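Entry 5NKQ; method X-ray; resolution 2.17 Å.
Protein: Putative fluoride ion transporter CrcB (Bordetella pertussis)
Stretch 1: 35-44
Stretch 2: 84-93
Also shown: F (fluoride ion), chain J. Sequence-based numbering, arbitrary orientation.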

# COMPACT_ATOMS: atom_id res chain seq x y z
N TRP A 35 -0.85 -13.72 12.35
CA TRP A 35 -0.34 -12.41 12.00
C TRP A 35 0.25 -12.47 10.59
O TRP A 35 1.03 -13.39 10.28
N PRO A 36 -0.11 -11.52 9.72
CA PRO A 36 0.44 -11.51 8.34
C PRO A 36 1.84 -10.92 8.30
O PRO A 36 2.09 -9.81 7.82
N TRP A 37 2.81 -11.70 8.80
CA TRP A 37 4.19 -11.22 8.85
C TRP A 37 4.77 -11.02 7.46
O TRP A 37 5.67 -10.19 7.28
N GLY A 38 4.29 -11.76 6.46
CA GLY A 38 4.82 -11.60 5.11
C GLY A 38 4.41 -10.29 4.48
O GLY A 38 5.24 -9.59 3.89
N THR A 39 3.12 -9.94 4.59
CA THR A 39 2.67 -8.65 4.08
C THR A 39 3.35 -7.50 4.82
O THR A 39 3.75 -6.51 4.20
N LEU A 40 3.48 -7.62 6.14
CA LEU A 40 4.14 -6.58 6.92
C LEU A 40 5.61 -6.46 6.54
O LEU A 40 6.14 -5.34 6.42
N THR A 41 6.29 -7.59 6.34
CA THR A 41 7.69 -7.55 5.92
C THR A 41 7.83 -6.86 4.57
O THR A 41 8.75 -6.05 4.37
N ALA A 42 6.93 -7.15 3.63
CA ALA A 42 6.99 -6.52 2.32
C ALA A 42 6.80 -5.01 2.42
O ALA A 42 7.48 -4.24 1.73
N ASN A 43 5.87 -4.57 3.27
CA ASN A 43 5.63 -3.14 3.42
C ASN A 43 6.76 -2.45 4.18
O ASN A 43 7.14 -1.33 3.85
N LEU A 44 7.31 -3.12 5.20
CA LEU A 44 8.40 -2.53 5.96
C LEU A 44 9.67 -2.43 5.12
O LEU A 44 10.35 -1.40 5.12
N THR A 84 -3.96 -5.48 -0.02
CA THR A 84 -3.80 -6.68 0.80
C THR A 84 -3.79 -6.32 2.28
O THR A 84 -4.40 -7.02 3.10
N PHE A 85 -3.11 -5.23 2.64
CA PHE A 85 -3.16 -4.75 4.02
C PHE A 85 -4.59 -4.40 4.43
O PHE A 85 -5.01 -4.68 5.56
N SER A 86 -5.36 -3.80 3.51
CA SER A 86 -6.72 -3.40 3.84
C SER A 86 -7.62 -4.61 4.05
O SER A 86 -8.43 -4.64 4.99
N ALA A 87 -7.50 -5.63 3.19
CA ALA A 87 -8.34 -6.81 3.32
C ALA A 87 -7.99 -7.61 4.57
O ALA A 87 -8.88 -8.15 5.24
N GLU A 88 -6.69 -7.70 4.90
CA GLU A 88 -6.29 -8.39 6.12
C GLU A 88 -6.82 -7.67 7.35
O GLU A 88 -7.32 -8.31 8.29
N THR A 89 -6.73 -6.34 7.37
CA THR A 89 -7.23 -5.58 8.51
C THR A 89 -8.74 -5.69 8.64
O THR A 89 -9.27 -5.85 9.74
N VAL A 90 -9.46 -5.61 7.51
CA VAL A 90 -10.91 -5.75 7.54
C VAL A 90 -11.31 -7.13 8.05
O VAL A 90 -12.28 -7.27 8.81
N ASP A 91 -10.56 -8.16 7.67
CA ASP A 91 -10.86 -9.50 8.17
C ASP A 91 -10.63 -9.61 9.67
O ASP A 91 -11.31 -10.38 10.35
N MET A 92 -9.68 -8.84 10.21
CA MET A 92 -9.50 -8.80 11.66
C MET A 92 -10.68 -8.11 12.34
O MET A 92 -11.07 -8.50 13.45
N LEU A 93 -11.27 -7.11 11.69
CA LEU A 93 -12.37 -6.37 12.30
C LEU A 93 -13.63 -7.23 12.39
O LEU A 93 -14.34 -7.20 13.40

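Helix 84-93 runs past Pro36 and helix 37-44 at an angle of 142° between their N-to-C directions, with the axes no closer than 10.7 Å. The contact is accordingly modest, burying 274 Å² in total, and it is made by side chains that bridge the gap between the backbones.

Thr84, in the m rotamer, points its CA-to-CB bond toward stretch 1 and brings CG2 to 3.9 Å from OG1 of Thr39; its own hydroxyl is hydrogen-bonded elsewhere in the structure. At Phe85 the CB leaves sideways and the t rotamer (chi1 159°) leads the ring away from the other helix. What remains near stretch 1 is the base of the residue: Phe85 CB lies 4.2 Å from Asn43 ND2. The ring instead borders the fluoride ion, 3.6 Å from Phe85 CD1, which it meets obliquely. Asn43 (chi1 m) reaches the same ion from stretch 1, donating a hydrogen bond from ND2 to F at 2.8 Å, while Thr39 CG2 lies 3.9 Å from F. The ion thus sits where side chains of both stretches converge, in keeping with the protein's assignment as a putative fluoride transporter.

Ser86 and Ala87 are out of reach. One turn beyond Thr84, Glu88 points toward stretch 1, and its m, t conformation extends the carboxylate to Thr39, also m, whose OG1 donates a hydrogen bond to Glu88 OE1 at 2.7 Å. This is the only hydrogen bond between the stretches. The same oxygen, Glu88 OE1, lies 3.4 Å from Pro36 CB, at the N-cap position of the facing helix.

Thr89 turns sideways and returns its hydroxyl to its own helix, OG1 donating to Phe85 O at 2.9 Å. Val90 and Asp91 make no contact. Met92, extended as m, t, t, closes the interface with an apolar contact, its CE 3.7 Å from Pro36 CD.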

# COMPACT_ATOMS: atom_id res chain seq x y z
CB TRP A 35 0.73 -11.95 13.00
CG TRP A 35 1.06 -10.49 12.92
CD1 TRP A 35 2.05 -9.92 12.17
CD2 TRP A 35 0.42 -9.42 13.61
NE1 TRP A 35 2.06 -8.56 12.35
CE2 TRP A 35 1.07 -8.23 13.24
CE3 TRP A 35 -0.64 -9.35 14.52
CZ2 TRP A 35 0.69 -6.98 13.73
CZ3 TRP A 35 -1.02 -8.12 15.01
CH2 TRP A 35 -0.35 -6.95 14.62
CB PRO A 36 -0.59 -10.65 7.58
CG PRO A 36 -1.75 -10.44 8.53
CD PRO A 36 -1.17 -10.52 9.89
CB TRP A 37 5.06 -12.19 9.65
CG TRP A 37 4.77 -12.18 11.12
CD1 TRP A 37 4.14 -13.16 11.84
CD2 TRP A 37 5.09 -11.14 12.06
NE1 TRP A 37 4.06 -12.80 13.16
CE2 TRP A 37 4.63 -11.57 13.32
CE3 TRP A 37 5.71 -9.90 11.95
CZ2 TRP A 37 4.78 -10.79 14.47
CZ3 TRP A 37 5.86 -9.13 13.09
CH2 TRP A 37 5.39 -9.58 14.34
CB THR A 39 1.15 -8.53 4.22
OG1 THR A 39 0.52 -9.66 3.59
CG2 THR A 39 0.65 -7.25 3.56
CB LEU A 40 3.99 -6.86 8.41
CG LEU A 40 4.56 -5.81 9.36
CD1 LEU A 40 3.89 -4.46 9.12
CD2 LEU A 40 4.37 -6.24 10.81
CB THR A 41 8.27 -8.96 5.86
OG1 THR A 41 8.23 -9.55 7.17
CG2 THR A 41 9.70 -8.94 5.36
CB ALA A 42 5.95 -7.14 1.39
CB ASN A 43 4.29 -2.90 4.11
CG ASN A 43 3.11 -3.16 3.19
OD1 ASN A 43 3.22 -3.07 1.97
ND2 ASN A 43 1.96 -3.48 3.78
CB LEU A 44 8.66 -3.34 7.23
CG LEU A 44 7.61 -3.26 8.33
CD1 LEU A 44 8.00 -4.12 9.52
CD2 LEU A 44 7.40 -1.82 8.76
CB THR A 84 -2.51 -7.42 0.42
OG1 THR A 84 -2.53 -7.72 -0.98
CG2 THR A 84 -2.39 -8.72 1.20
CB PHE A 85 -2.24 -3.54 4.18
CG PHE A 85 -2.58 -2.67 5.36
CD1 PHE A 85 -2.18 -3.03 6.64
CD2 PHE A 85 -3.30 -1.50 5.20
CE1 PHE A 85 -2.50 -2.24 7.73
CE2 PHE A 85 -3.61 -0.70 6.28
CZ PHE A 85 -3.21 -1.07 7.55
CB SER A 86 -7.28 -2.50 2.73
OG SER A 86 -8.55 -1.99 3.08
CB ALA A 87 -8.22 -7.69 2.08
CB GLU A 88 -4.77 -8.50 6.18
CG GLU A 88 -4.16 -9.40 5.11
CD GLU A 88 -2.67 -9.18 4.93
OE1 GLU A 88 -1.97 -10.12 4.51
OE2 GLU A 88 -2.19 -8.06 5.22
CB THR A 89 -6.80 -4.11 8.38
OG1 THR A 89 -5.37 -4.03 8.33
CG2 THR A 89 -7.31 -3.30 9.56
CB VAL A 90 -11.50 -5.46 6.15
CG1 VAL A 90 -12.94 -5.94 6.06
CG2 VAL A 90 -11.43 -3.97 5.84
CB ASP A 91 -10.02 -10.55 7.44
CG ASP A 91 -10.47 -11.97 7.74
OD1 ASP A 91 -11.51 -12.39 7.20
OD2 ASP A 91 -9.78 -12.66 8.53
CB MET A 92 -8.20 -8.08 12.02
CG MET A 92 -6.94 -8.77 11.51
SD MET A 92 -5.45 -7.85 11.92
CE MET A 92 -4.19 -8.87 11.15
CB LEU A 93 -12.65 -5.09 11.51
CG LEU A 93 -11.56 -4.02 11.58
CD1 LEU A 93 -11.89 -2.86 10.66
CD2 LEU A 93 -11.38 -3.53 13.01
F F J . 1.10 -4.45 6.26